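Local atomic coordinates of tryptophan halogenase (Shewanella frigidimarina, PDB entry 2PYX), a protein that probably acts as a flavin-dependent tryptophan halogenase, binding FAD in a Rossmann-type domain. Residues 7-13 / 223-229; 21-25 / 69-73; 205-209 / 344-348; 338-343 / 393-398. All coordinates share one frame; numbering follows the deposited sequence. Where two conformers were deposited one is given.

Contact 1 of 4, residues 7-13 / 223-229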
loop_
_atom_site.group_PDB
_atom_site.type_symbol
_atom_site.label_atom_id
_atom_site.label_comp_id
_atom_site.label_asym_id
_atom_site.label_seq_id
_atom_site.Cartn_x
_atom_site.Cartn_y
_atom_site.Cartn_z
ATOM N N ILE A 7 -28.504 9.626 5.394
ATOM C CA ILE A 7 -27.731 9.300 4.214
ATOM C C ILE A 7 -27.761 7.799 3.950
ATOM O O ILE A 7 -27.095 7.006 4.634
ATOM C CB ILE A 7 -26.269 9.768 4.323
ATOM C CG1 ILE A 7 -26.185 11.252 4.691
ATOM C CG2 ILE A 7 -25.505 9.479 3.039
ATOM C CD1 ILE A 7 -26.892 12.184 3.740
ATOM N N THR A 8 -28.546 7.416 2.945
ATOM C CA THR A 8 -28.697 5.999 2.611
ATOM C C THR A 8 -28.430 5.700 1.148
ATOM O O THR A 8 -28.168 4.548 0.807
ATOM C CB THR A 8 -30.102 5.477 2.970
ATOM O OG1 THR A 8 -31.079 6.118 2.146
ATOM C CG2 THR A 8 -30.449 5.707 4.443
ATOM N N GLU A 9 -28.509 6.701 0.270
ATOM C CA GLU A 9 -28.363 6.456 -1.158
ATOM C C GLU A 9 -26.956 6.770 -1.584
ATOM O O GLU A 9 -26.593 7.943 -1.711
ATOM C CB GLU A 9 -29.346 7.307 -1.955
ATOM C CG GLU A 9 -30.811 7.129 -1.512
ATOM C CD GLU A 9 -31.275 5.697 -1.652
ATOM O OE1 GLU A 9 -31.169 5.175 -2.778
ATOM O OE2 GLU A 9 -31.686 5.083 -0.624
ATOM N N ILE A 10 -26.171 5.724 -1.831
ATOM C CA ILE A 10 -24.733 5.863 -2.044
ATOM C C ILE A 10 -24.406 5.400 -3.445
ATOM O O ILE A 10 -24.717 4.262 -3.802
ATOM C CB ILE A 10 -23.936 4.957 -1.084
ATOM C CG1 ILE A 10 -24.442 5.082 0.352
ATOM C CG2 ILE A 10 -22.451 5.318 -1.172
ATOM C CD1 ILE A 10 -24.373 6.449 0.907
ATOM N N ILE A 11 -23.786 6.288 -4.234
ATOM C CA ILE A 11 -23.417 6.042 -5.596
ATOM C C ILE A 11 -21.906 6.062 -5.743
ATOM O O ILE A 11 -21.256 7.098 -5.447
ATOM C CB ILE A 11 -24.044 7.078 -6.572
ATOM C CG1 ILE A 11 -25.555 7.235 -6.336
ATOM C CG2 ILE A 11 -23.715 6.715 -7.993
ATOM C CD1 ILE A 11 -26.306 5.997 -6.519
ATOM N N ILE A 12 -21.339 4.942 -6.176
ATOM C CA ILE A 12 -19.910 4.785 -6.442
ATOM C C ILE A 12 -19.679 4.865 -7.933
ATOM O O ILE A 12 -20.270 4.102 -8.699
ATOM C CB ILE A 12 -19.400 3.437 -5.900
ATOM C CG1 ILE A 12 -19.697 3.313 -4.394
ATOM C CG2 ILE A 12 -17.950 3.264 -6.254
ATOM C CD1 ILE A 12 -19.560 1.902 -3.893
ATOM N N VAL A 13 -18.824 5.791 -8.349
ATOM C CA VAL A 13 -18.599 6.041 -9.753
ATOM C C VAL A 13 -17.226 5.487 -10.082
ATOM O O VAL A 13 -16.188 6.080 -9.698
ATOM C CB VAL A 13 -18.709 7.539 -10.095
ATOM C CG1 VAL A 13 -18.589 7.739 -11.598
ATOM C CG2 VAL A 13 -20.054 8.083 -9.616
ATOM N N GLN A 223 -27.205 10.543 -2.511
ATOM C CA GLN A 223 -26.927 11.496 -1.453
ATOM C C GLN A 223 -25.430 11.661 -1.181
ATOM O O GLN A 223 -25.008 12.685 -0.626
ATOM C CB GLN A 223 -27.605 11.059 -0.171
ATOM C CG GLN A 223 -29.139 11.110 -0.215
ATOM C CD GLN A 223 -29.697 10.449 0.973
ATOM O OE1 GLN A 223 -29.738 9.220 1.066
ATOM N NE2 GLN A 223 -30.121 11.254 1.932
ATOM N N LEU A 224 -24.655 10.639 -1.532
ATOM C CA LEU A 224 -23.231 10.636 -1.305
ATOM C C LEU A 224 -22.642 9.950 -2.516
ATOM O O LEU A 224 -23.106 8.871 -2.910
ATOM C CB LEU A 224 -22.899 9.853 -0.046
ATOM C CG LEU A 224 -21.443 9.924 0.369
ATOM C CD1 LEU A 224 -20.992 11.300 0.798
ATOM C CD2 LEU A 224 -21.229 8.928 1.492
ATOM N N PHE A 225 -21.652 10.588 -3.134
ATOM C CA PHE A 225 -21.035 10.111 -4.352
ATOM C C PHE A 225 -19.566 9.785 -4.105
ATOM O O PHE A 225 -18.848 10.624 -3.542
ATOM C CB PHE A 225 -21.181 11.170 -5.435
ATOM C CG PHE A 225 -22.588 11.339 -5.865
ATOM C CD1 PHE A 225 -23.464 12.127 -5.143
ATOM C CD2 PHE A 225 -23.071 10.614 -6.970
ATOM C CE1 PHE A 225 -24.827 12.224 -5.527
ATOM C CE2 PHE A 225 -24.433 10.735 -7.330
ATOM C CZ PHE A 225 -25.272 11.513 -6.629
ATOM N N ILE A 226 -19.123 8.601 -4.527
ATOM C CA ILE A 226 -17.757 8.198 -4.292
ATOM C C ILE A 226 -17.064 8.254 -5.624
ATOM O O ILE A 226 -17.475 7.560 -6.573
ATOM C CB ILE A 226 -17.657 6.777 -3.727
ATOM C CG1 ILE A 226 -18.635 6.515 -2.598
ATOM C CG2 ILE A 226 -16.212 6.491 -3.333
ATOM C CD1 ILE A 226 -18.572 7.449 -1.480
ATOM N N ASP A 227 -16.010 9.060 -5.727
ATOM C CA ASP A 227 -15.274 9.169 -6.964
ATOM C C ASP A 227 -14.182 8.095 -7.002
ATOM O O ASP A 227 -13.155 8.230 -6.335
ATOM C CB ASP A 227 -14.656 10.560 -7.103
ATOM C CG ASP A 227 -14.032 10.795 -8.463
ATOM O OD1 ASP A 227 -13.831 9.829 -9.198
ATOM O OD2 ASP A 227 -13.695 11.953 -8.773
ATOM N N CYS A 228 -14.415 7.048 -7.795
ATOM C CA CYS A 228 -13.465 6.003 -8.083
ATOM C C CYS A 228 -13.079 5.991 -9.582
ATOM O O CYS A 228 -12.775 4.945 -10.164
ATOM C CB CYS A 228 -14.059 4.669 -7.616
ATOM S SG CYS A 228 -14.268 4.612 -5.825
ATOM N N THR A 229 -13.074 7.173 -10.193
ATOM C CA THR A 229 -12.829 7.285 -11.638
ATOM C C THR A 229 -11.335 7.277 -12.035
ATOM O O THR A 229 -11.003 7.443 -13.228
ATOM C CB THR A 229 -13.481 8.561 -12.207
ATOM O OG1 THR A 229 -12.891 9.748 -11.641
ATOM C CG2 THR A 229 -14.956 8.521 -11.984
#

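Contact 2 of 4, residues 21-25 / 69-73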
loop_
_atom_site.group_PDB
_atom_site.type_symbol
_atom_site.label_atom_id
_atom_site.label_comp_id
_atom_site.label_asym_id
_atom_site.label_seq_id
_atom_site.Cartn_x
_atom_site.Cartn_y
_atom_site.Cartn_z
ATOM N N ILE A 21 -13.802 -2.365 -3.343
ATOM C CA ILE A 21 -13.481 -2.435 -1.912
ATOM C C ILE A 21 -14.413 -1.508 -1.132
ATOM O O ILE A 21 -14.889 -1.850 -0.042
ATOM C CB ILE A 21 -12.005 -2.111 -1.643
ATOM C CG1 ILE A 21 -11.136 -3.303 -2.076
ATOM C CG2 ILE A 21 -11.756 -1.770 -0.154
ATOM C CD1 ILE A 21 -9.641 -2.988 -2.123
ATOM N N THR A 22 -14.667 -0.325 -1.693
ATOM C CA THR A 22 -15.576 0.614 -1.046
ATOM C C THR A 22 -16.965 -0.011 -0.898
ATOM O O THR A 22 -17.583 0.049 0.146
ATOM C CB THR A 22 -15.651 1.957 -1.809
ATOM O OG1 THR A 22 -14.330 2.522 -1.888
ATOM C CG2 THR A 22 -16.584 2.932 -1.118
ATOM N N ALA A 23 -17.502 -0.546 -1.992
ATOM C CA ALA A 23 -18.831 -1.149 -1.952
ATOM C C ALA A 23 -18.921 -2.234 -0.893
ATOM O O ALA A 23 -19.864 -2.291 -0.109
ATOM C CB ALA A 23 -19.170 -1.721 -3.316
ATOM N N GLY A 24 -17.913 -3.101 -0.855
ATOM C CA GLY A 24 -17.921 -4.223 0.072
ATOM C C GLY A 24 -17.835 -3.816 1.518
ATOM O O GLY A 24 -18.550 -4.328 2.391
ATOM N N LEU A 25 -16.926 -2.877 1.797
ATOM C CA LEU A 25 -16.763 -2.410 3.175
ATOM C C LEU A 25 -18.030 -1.677 3.676
ATOM O O LEU A 25 -18.452 -1.862 4.799
ATOM C CB LEU A 25 -15.512 -1.560 3.340
ATOM C CG LEU A 25 -14.205 -2.347 3.276
ATOM C CD1 LEU A 25 -13.057 -1.336 3.271
ATOM C CD2 LEU A 25 -14.069 -3.331 4.424
ATOM N N THR A 69 -9.526 -6.254 5.742
ATOM C CA THR A 69 -10.495 -5.850 4.725
ATOM C C THR A 69 -11.205 -7.055 4.122
ATOM O O THR A 69 -12.434 -7.070 3.989
ATOM C CB THR A 69 -9.766 -5.035 3.663
ATOM O OG1 THR A 69 -9.301 -3.846 4.257
ATOM C CG2 THR A 69 -10.644 -4.663 2.516
ATOM N N LEU A 70 -10.430 -8.060 3.730
ATOM C CA LEU A 70 -11.023 -9.272 3.127
ATOM C C LEU A 70 -11.971 -9.966 4.113
ATOM O O LEU A 70 -13.081 -10.374 3.786
ATOM C CB LEU A 70 -9.908 -10.235 2.716
ATOM C CG LEU A 70 -9.103 -9.831 1.481
ATOM C CD1 LEU A 70 -7.879 -10.735 1.364
ATOM C CD2 LEU A 70 -9.933 -9.849 0.206
ATOM N N SER A 71 -11.518 -10.100 5.338
ATOM C CA SER A 71 -12.338 -10.746 6.345
ATOM C C SER A 71 -13.654 -9.985 6.614
ATOM O O SER A 71 -14.750 -10.577 6.659
ATOM C CB SER A 71 -11.542 -10.815 7.643
ATOM O OG SER A 71 -12.300 -11.467 8.660
ATOM N N LYS A 72 -13.564 -8.658 6.738
ATOM C CA LYS A 72 -14.752 -7.817 6.931
ATOM C C LYS A 72 -15.723 -7.898 5.759
ATOM O O LYS A 72 -16.945 -7.985 5.965
ATOM C CB LYS A 72 -14.345 -6.375 7.160
ATOM C CG LYS A 72 -13.726 -6.084 8.514
ATOM C CD LYS A 72 -13.517 -4.607 8.714
ATOM C CE LYS A 72 -12.424 -4.032 7.806
ATOM N NZ LYS A 72 -12.312 -2.562 7.963
ATOM N N ILE A 73 -15.203 -7.919 4.544
ATOM C CA ILE A 73 -16.065 -8.058 3.355
ATOM C C ILE A 73 -16.719 -9.423 3.295
ATOM O O ILE A 73 -17.833 -9.551 2.779
ATOM C CB ILE A 73 -15.262 -7.779 2.076
ATOM C CG1 ILE A 73 -14.833 -6.304 2.061
ATOM C CG2 ILE A 73 -16.028 -8.117 0.812
ATOM C CD1 ILE A 73 -13.995 -5.868 0.891
#

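Contact 3 of 4, residues 205-209 / 344-348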
loop_
_atom_site.group_PDB
_atom_site.type_symbol
_atom_site.label_atom_id
_atom_site.label_comp_id
_atom_site.label_asym_id
_atom_site.label_seq_id
_atom_site.Cartn_x
_atom_site.Cartn_y
_atom_site.Cartn_z
ATOM N N GLN A 205 -29.192 23.078 -5.554
ATOM C CA GLN A 205 -29.001 24.526 -5.375
ATOM C C GLN A 205 -27.826 24.918 -4.474
ATOM O O GLN A 205 -27.320 26.041 -4.572
ATOM C CB GLN A 205 -30.294 25.186 -4.850
ATOM C CG GLN A 205 -30.789 24.654 -3.490
ATOM N N HIS A 206 -27.375 24.003 -3.622
ATOM C CA HIS A 206 -26.300 24.289 -2.700
ATOM C C HIS A 206 -24.930 23.857 -3.217
ATOM O O HIS A 206 -23.933 24.063 -2.546
ATOM C CB HIS A 206 -26.606 23.670 -1.336
ATOM C CG HIS A 206 -27.942 24.073 -0.791
ATOM N ND1 HIS A 206 -28.833 23.170 -0.253
ATOM C CD2 HIS A 206 -28.554 25.282 -0.745
ATOM C CE1 HIS A 206 -29.931 23.808 0.118
ATOM N NE2 HIS A 206 -29.787 25.089 -0.170
ATOM N N GLY A 207 -24.874 23.267 -4.403
ATOM C CA GLY A 207 -23.595 22.876 -5.000
ATOM C C GLY A 207 -23.183 21.442 -4.736
ATOM O O GLY A 207 -22.116 21.021 -5.169
ATOM N N ASP A 208 -24.029 20.695 -4.015
ATOM C CA ASP A 208 -23.865 19.237 -3.896
ATOM C C ASP A 208 -24.251 18.559 -5.194
ATOM O O ASP A 208 -25.094 19.055 -5.947
ATOM C CB ASP A 208 -24.751 18.634 -2.799
ATOM C CG ASP A 208 -24.334 18.989 -1.411
ATOM O OD1 ASP A 208 -23.215 19.544 -1.193
ATOM O OD2 ASP A 208 -25.165 18.710 -0.505
ATOM N N ILE A 209 -23.682 17.382 -5.440
ATOM C CA ILE A 209 -24.162 16.522 -6.523
ATOM C C ILE A 209 -25.493 15.894 -6.080
ATOM O O ILE A 209 -25.656 15.456 -4.933
ATOM C CB ILE A 209 -23.163 15.415 -6.868
ATOM C CG1 ILE A 209 -21.809 16.024 -7.245
ATOM C CG2 ILE A 209 -23.699 14.548 -7.986
ATOM C CD1 ILE A 209 -20.717 15.015 -7.373
ATOM N N GLN A 344 -15.268 16.675 -0.577
ATOM C CA GLN A 344 -15.757 18.029 -0.852
ATOM C C GLN A 344 -17.261 17.909 -1.086
ATOM O O GLN A 344 -17.696 17.079 -1.883
ATOM C CB GLN A 344 -15.070 18.584 -2.113
ATOM C CG GLN A 344 -15.525 19.979 -2.528
ATOM C CD GLN A 344 -15.161 21.013 -1.487
ATOM O OE1 GLN A 344 -13.980 21.196 -1.133
ATOM N NE2 GLN A 344 -16.174 21.705 -0.969
ATOM N N ASN A 345 -18.030 18.765 -0.424
ATOM C CA ASN A 345 -19.475 18.679 -0.460
ATOM C C ASN A 345 -19.843 17.225 -0.103
ATOM O O ASN A 345 -19.457 16.722 0.970
ATOM C CB ASN A 345 -19.988 19.162 -1.825
ATOM C CG ASN A 345 -19.858 20.654 -2.006
ATOM O OD1 ASN A 345 -18.767 21.173 -2.239
ATOM N ND2 ASN A 345 -20.971 21.361 -1.857
ATOM N N ASN A 346 -20.590 16.559 -0.974
ATOM C CA ASN A 346 -21.065 15.179 -0.736
ATOM C C ASN A 346 -20.372 14.171 -1.618
ATOM O O ASN A 346 -20.950 13.152 -2.009
ATOM C CB ASN A 346 -22.588 15.069 -0.906
ATOM C CG ASN A 346 -23.050 15.388 -2.286
ATOM O OD1 ASN A 346 -22.407 16.126 -3.061
ATOM N ND2 ASN A 346 -24.220 14.810 -2.649
ATOM N N CYS A 347 -19.097 14.450 -1.911
ATOM C CA CYS A 347 -18.281 13.628 -2.783
ATOM C C CYS A 347 -16.970 13.287 -2.083
ATOM O O CYS A 347 -16.251 14.179 -1.623
ATOM C CB CYS A 347 -17.979 14.335 -4.109
ATOM S SG CYS A 347 -16.904 13.380 -5.233
ATOM N N ILE A 348 -16.671 11.995 -2.023
ATOM C CA ILE A 348 -15.379 11.549 -1.500
ATOM C C ILE A 348 -14.647 10.730 -2.566
ATOM O O ILE A 348 -15.209 9.860 -3.218
ATOM C CB ILE A 348 -15.559 10.829 -0.139
ATOM C CG1 ILE A 348 -14.207 10.557 0.540
ATOM C CG2 ILE A 348 -16.415 9.577 -0.267
ATOM C CD1 ILE A 348 -14.335 9.923 1.923
HETATM O O HOH W 1 -21.109 24.251 -2.216
#

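Contact 4 of 4, residues 338-343 / 393-398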
loop_
_atom_site.group_PDB
_atom_site.type_symbol
_atom_site.label_atom_id
_atom_site.label_comp_id
_atom_site.label_asym_id
_atom_site.label_seq_id
_atom_site.Cartn_x
_atom_site.Cartn_y
_atom_site.Cartn_z
ATOM N N TYR A 338 -1.353 14.588 -4.671
ATOM C CA TYR A 338 -2.635 14.304 -4.073
ATOM C C TYR A 338 -3.519 15.525 -4.074
ATOM O O TYR A 338 -3.068 16.662 -4.061
ATOM C CB TYR A 338 -2.476 13.709 -2.678
ATOM C CG TYR A 338 -1.775 14.597 -1.692
ATOM C CD1 TYR A 338 -0.392 14.614 -1.591
ATOM C CD2 TYR A 338 -2.495 15.377 -0.799
ATOM C CE1 TYR A 338 0.254 15.444 -0.681
ATOM C CE2 TYR A 338 -1.842 16.198 0.115
ATOM C CZ TYR A 338 -0.457 16.220 0.178
ATOM O OH TYR A 338 0.198 17.005 1.127
ATOM N N ARG A 339 -4.814 15.245 -4.096
ATOM C CA ARG A 339 -5.783 16.314 -4.035
ATOM C C ARG A 339 -5.772 16.954 -2.660
ATOM O O ARG A 339 -5.545 16.281 -1.663
ATOM C CB ARG A 339 -7.173 15.779 -4.369
ATOM C CG ARG A 339 -7.328 15.267 -5.785
ATOM C CD ARG A 339 -7.493 16.403 -6.770
ATOM N NE ARG A 339 -7.254 15.909 -8.108
ATOM C CZ ARG A 339 -7.253 16.645 -9.206
ATOM N NH1 ARG A 339 -7.506 17.928 -9.151
ATOM N NH2 ARG A 339 -7.001 16.074 -10.370
ATOM N N ALA A 340 -6.022 18.255 -2.571
ATOM C CA ALA A 340 -5.873 18.932 -1.284
ATOM C C ALA A 340 -6.806 18.372 -0.175
ATOM O O ALA A 340 -6.481 18.457 1.011
ATOM C CB ALA A 340 -6.110 20.419 -1.477
ATOM N N LYS A 341 -7.981 17.897 -0.594
ATOM C CA LYS A 341 -8.972 17.250 0.254
ATOM C C LYS A 341 -9.403 15.971 -0.461
ATOM O O LYS A 341 -9.375 15.946 -1.694
ATOM C CB LYS A 341 -10.209 18.172 0.376
ATOM C CG LYS A 341 -10.020 19.426 1.166
ATOM C CD LYS A 341 -11.036 20.496 0.857
ATOM C CE LYS A 341 -12.259 20.357 1.628
ATOM N NZ LYS A 341 -13.074 21.628 1.486
ATOM N N CYS A 342 -9.836 14.946 0.258
ATOM C CA CYS A 342 -10.515 13.792 -0.371
ATOM C C CYS A 342 -12.044 13.909 -0.354
ATOM O O CYS A 342 -12.696 13.146 -1.061
ATOM C CB CYS A 342 -10.155 12.453 0.260
ATOM S SG CYS A 342 -10.708 12.188 1.941
ATOM N N TRP A 343 -12.602 14.839 0.407
ATOM C CA TRP A 343 -14.046 14.921 0.606
ATOM C C TRP A 343 -14.486 16.391 0.464
ATOM O O TRP A 343 -14.048 17.240 1.219
ATOM C CB TRP A 343 -14.425 14.374 1.976
ATOM C CG TRP A 343 -15.880 14.146 2.238
ATOM C CD1 TRP A 343 -16.945 14.754 1.639
ATOM C CD2 TRP A 343 -16.409 13.241 3.218
ATOM N NE1 TRP A 343 -18.131 14.260 2.188
ATOM C CE2 TRP A 343 -17.831 13.343 3.158
ATOM C CE3 TRP A 343 -15.826 12.365 4.153
ATOM C CZ2 TRP A 343 -18.647 12.600 3.975
ATOM C CZ3 TRP A 343 -16.633 11.621 4.954
ATOM C CH2 TRP A 343 -18.044 11.745 4.867
ATOM N N VAL A 393 -12.181 13.937 8.567
ATOM C CA VAL A 393 -11.643 12.957 7.627
ATOM C C VAL A 393 -10.586 13.608 6.741
ATOM O O VAL A 393 -9.511 12.993 6.486
ATOM C CB VAL A 393 -12.761 12.284 6.791
ATOM C CG1 VAL A 393 -12.214 11.466 5.618
ATOM C CG2 VAL A 393 -13.590 11.425 7.680
ATOM N N ASN A 394 -10.862 14.807 6.248
ATOM C CA ASN A 394 -9.844 15.520 5.458
ATOM C C ASN A 394 -8.584 15.816 6.241
ATOM O O ASN A 394 -7.496 15.747 5.685
ATOM C CB ASN A 394 -10.373 16.832 4.835
ATOM C CG ASN A 394 -11.290 16.602 3.650
ATOM O OD1 ASN A 394 -11.033 15.725 2.801
ATOM N ND2 ASN A 394 -12.343 17.411 3.536
ATOM N N GLU A 395 -8.699 16.159 7.507
ATOM C CA GLU A 395 -7.519 16.448 8.298
ATOM C C GLU A 395 -6.673 15.178 8.401
ATOM O O GLU A 395 -5.437 15.210 8.233
ATOM C CB GLU A 395 -7.929 16.940 9.670
ATOM C CG GLU A 395 -6.784 17.101 10.614
ATOM C CD GLU A 395 -7.219 17.755 11.878
ATOM O OE1 GLU A 395 -7.914 17.089 12.656
ATOM O OE2 GLU A 395 -6.887 18.938 12.077
ATOM N N ARG A 396 -7.312 14.037 8.665
ATOM C CA ARG A 396 -6.565 12.775 8.795
ATOM C C ARG A 396 -5.952 12.384 7.459
ATOM O O ARG A 396 -4.793 11.933 7.411
ATOM C CB ARG A 396 -7.440 11.613 9.319
ATOM C CG ARG A 396 -6.706 10.320 9.569
ATOM C CD ARG A 396 -5.628 10.371 10.646
ATOM N NE ARG A 396 -6.167 10.747 11.963
ATOM C CZ ARG A 396 -6.932 9.978 12.735
ATOM N NH1 ARG A 396 -7.290 8.779 12.381
ATOM N NH2 ARG A 396 -7.351 10.441 13.902
ATOM N N TYR A 397 -6.707 12.565 6.385
ATOM C CA TYR A 397 -6.206 12.323 5.017
ATOM C C TYR A 397 -4.957 13.135 4.721
ATOM O O TYR A 397 -3.945 12.600 4.193
ATOM C CB TYR A 397 -7.319 12.640 4.046
ATOM C CG TYR A 397 -6.940 12.908 2.632
ATOM C CD1 TYR A 397 -6.887 11.878 1.704
ATOM C CD2 TYR A 397 -6.684 14.189 2.191
ATOM C CE1 TYR A 397 -6.560 12.129 0.345
ATOM C CE2 TYR A 397 -6.366 14.449 0.864
ATOM C CZ TYR A 397 -6.267 13.407 -0.052
ATOM O OH TYR A 397 -5.980 13.635 -1.402
ATOM N N GLN A 398 -4.995 14.410 5.115
ATOM C CA GLN A 398 -3.841 15.309 4.931
ATOM C C GLN A 398 -2.634 14.834 5.767
ATOM O O GLN A 398 -1.461 14.855 5.307
ATOM C CB GLN A 398 -4.265 16.726 5.278
ATOM C CG GLN A 398 -5.194 17.295 4.231
ATOM C CD GLN A 398 -6.078 18.428 4.722
ATOM O OE1 GLN A 398 -5.974 18.858 5.891
ATOM N NE2 GLN A 398 -6.970 18.910 3.827
HETATM O O HOH W 2 -0.905 16.984 3.600
#

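Contact 1 of 4, residues 7-13 / 223-229
Strand 9-13, the first strand of the probable FAD-binding Rossmann domain, pairs here in parallel with strand 224-227 in the middle of a six-stranded sheet. From Glu-9 to Val-13 the two backbones are joined in register. Ile-11 N gives a nearly straight bond to Leu-224 O (3.0 Å), and Ile-11 O takes one from Ile-226 N at 2.8 Å; Val-13 N continues the pattern to Ile-226 O. At the end where the pairing starts, the side chain of Gln-223 does the work of a backbone. Its OE1 accepts from Thr-8 N and Glu-9 N, each at 2.9 Å; Thr-8 N comes from above the carbonyl plane (41° out of it), Glu-9 N lies closer to it, and NE2 is tied to Pro-6 O, so the amide is fixed in its rotation. On one face Ile-12 CG1 lies alongside Ile-226 CG1 (3.8 Å); on the other, Ile-11 CB meets Phe-225 CD2 at 3.7 Å, the ring reaching back because CG stands anti to the carbonyl carbon (chi1 -68°). Beyond the strand, Asp-227 OD1 closes an Asx turn on Thr-229 N. Strand 44-49 borders Ile-10 and Ile-12 on the far edge of strand 9-13, helix 16-31 packs on Ile-10 and Ile-12 and reaches Cys-228 through Ala-18, and strand 209-214 lies against Ile-11, Val-13 and Phe-225.

Contact 2 of 4, residues 21-25 / 69-73
Leu-25 and Ile-73 carry the tight part of this helix-helix contact, in which the axes pass 9.7 Å apart at 52°. CD2 of Leu-25 touches CG1 of Ile-73 at 3.9 Å, the two side chains crossing at about a right angle. Ile-73 also presses CG1 onto the backbone of Gly-24, 3.9 Å from its C atom; a beta carbon on Gly-24 would point at this partner and sit too close to Ile-73 CD1, so the bare backbone lets the isoleucine come up against the helix backbone. Beside them Thr-69 turns its methyl inward: CG2 is anti to the backbone N (chi1 -65° for OG1) and meets Ile-21 CG2 at 4.1 Å, while OG1 bonds to Glu-369. The looser side belongs to Lys-72, an exposed residue. Its chain bends at chi3 (-69°) and lays CE over Leu-25 CD2 at 3.8 Å, whereas NZ binds a tetraethylene glycol probably carried over from crystallisation. No hydrogen bond crosses between the segments. Helix 16-31, whose first turn carries predicted FAD-binding residues, is thus flanked by helix 65-73, while Phe-177 and Leu-181 of helix 174-187 adjoin Ile-21, and helix 363-377 places Ala-372 against Leu-25.

Contact 3 of 4, residues 205-209 / 344-348
This is a polar side-chain-to-backbone contact between a loop and a turn at the margin of the Rossmann-type sheet: the loop leading into strand 209-214 meets the tight turn that joins strands 343-344 and 347-349. The central pair is Asn-346 and the backbone of Ile-209. The asparagine ND2 donates to Ile-209 O at 2.8 Å, on a lone pair and in the carbonyl plane, while its OD1 accepts from Ile-209 N at 3.0 Å, a more bent bond (144° at the hydrogen). One amide thus grips both polar atoms of a single residue. Its CG stands between the backbone N and the carbonyl carbon (chi1 63°), which directs the amide across to the loop; ND2 also reaches Gln-223 O. A leucine at Asn-346 would probably leave the N and O of Ile-209 without these mates and hold the loop less firmly to the turn. Next to this amide lies the carboxylate of Asp-208, stacked on it with the planes 27° apart. Asn-345 comes in nearly perpendicular to the carboxylate, and its ND2 meets OD1 of Asp-208 at 3.0 Å, nearly along the C-O bond. OD2 has its own mate, a salt bridge to Arg-383. Water 1 links His-206 O, to which it donates, with Asn-345 ND2, from which it accepts. Gln-344 NE2 in turn holds Asn-345 OD1 at 2.9 Å. Ile-209 CD1 also packs on Cys-347 CB. Gln-344 to Cys-347 form a type II' beta turn, the kind of tight reversal found in two-residue beta hairpins, here with its two asparagines at the corner turned onto a neighbouring loop.

Contact 4 of 4, residues 338-343 / 393-398
OD1 of Asn-394 is gripped by two successive backbone N-H groups, Trp-343 N (3.0 Å, on a lone pair) and, weakly, Cys-342 N. The same amide gives ND2 to Trp-343 O at 2.9 Å, in an almost straight bond (177°) lying in the carbonyl plane. With both ends of the amide engaged, its rotation is set, and the helix side chain takes up both the N and the O of Trp-343. Lys-341 lies across this amide with CB and CE, while its NZ goes to Gln-344. One helical turn on, Tyr-397 OH donates to Arg-339 O at 2.7 Å. With chi1 at 160°, CG swings to the far side from the backbone N and the ring extends to the loop, where Cys-342 CB sits over one face, 3.8 Å from the ring centroid; SG approaches obliquely as a sulfur-aromatic contact. Gln-398 NE2 adds a bond to Ala-340 O at 2.9 Å, and water 2 joins Tyr-338 OH to Gln-398 O. Removing the phenol with a valine at Tyr-397 would probably leave Arg-339 O without this donor and open a gap beneath Cys-342. The apolar end is simpler: Val-393 CG1 meets the edge of the Trp-343 indole at CE3, 4.0 Å away. Trp-401, stacked on Tyr-338 and edge-to-face with Tyr-397, extends the aromatic group. Chemically, then, side chains of helix 383-413 donate to the carbonyls of Arg-339, Ala-340 and Trp-343, so the helix is fastened to the link between two short strands largely through backbone atoms.

Contacts 1, 3 and 4 run through one region of the fold, and contact 2 packs helix 65-73 on helix 16-31, which follows strand 9-13. Strand 224-227 of contact 1 neighbours strand 347-349 of contact 3 in the same six-stranded sheet; the centres of contacts 1 and 3 are about 11 Å apart. Contact 4 reaches Trp-343, where the hairpin begins that contact 3 continues; Ile-348 touches Cys-342 and Trp-343. Contact 2, its centre about 16 Å from that of contact 1, is nested within the chain loop that contact 1 closes. Contacts 1 and 3 alternate along the chain, as do contacts 3 and 4, so segments distant in sequence are interlocked within the probable FAD-binding domain.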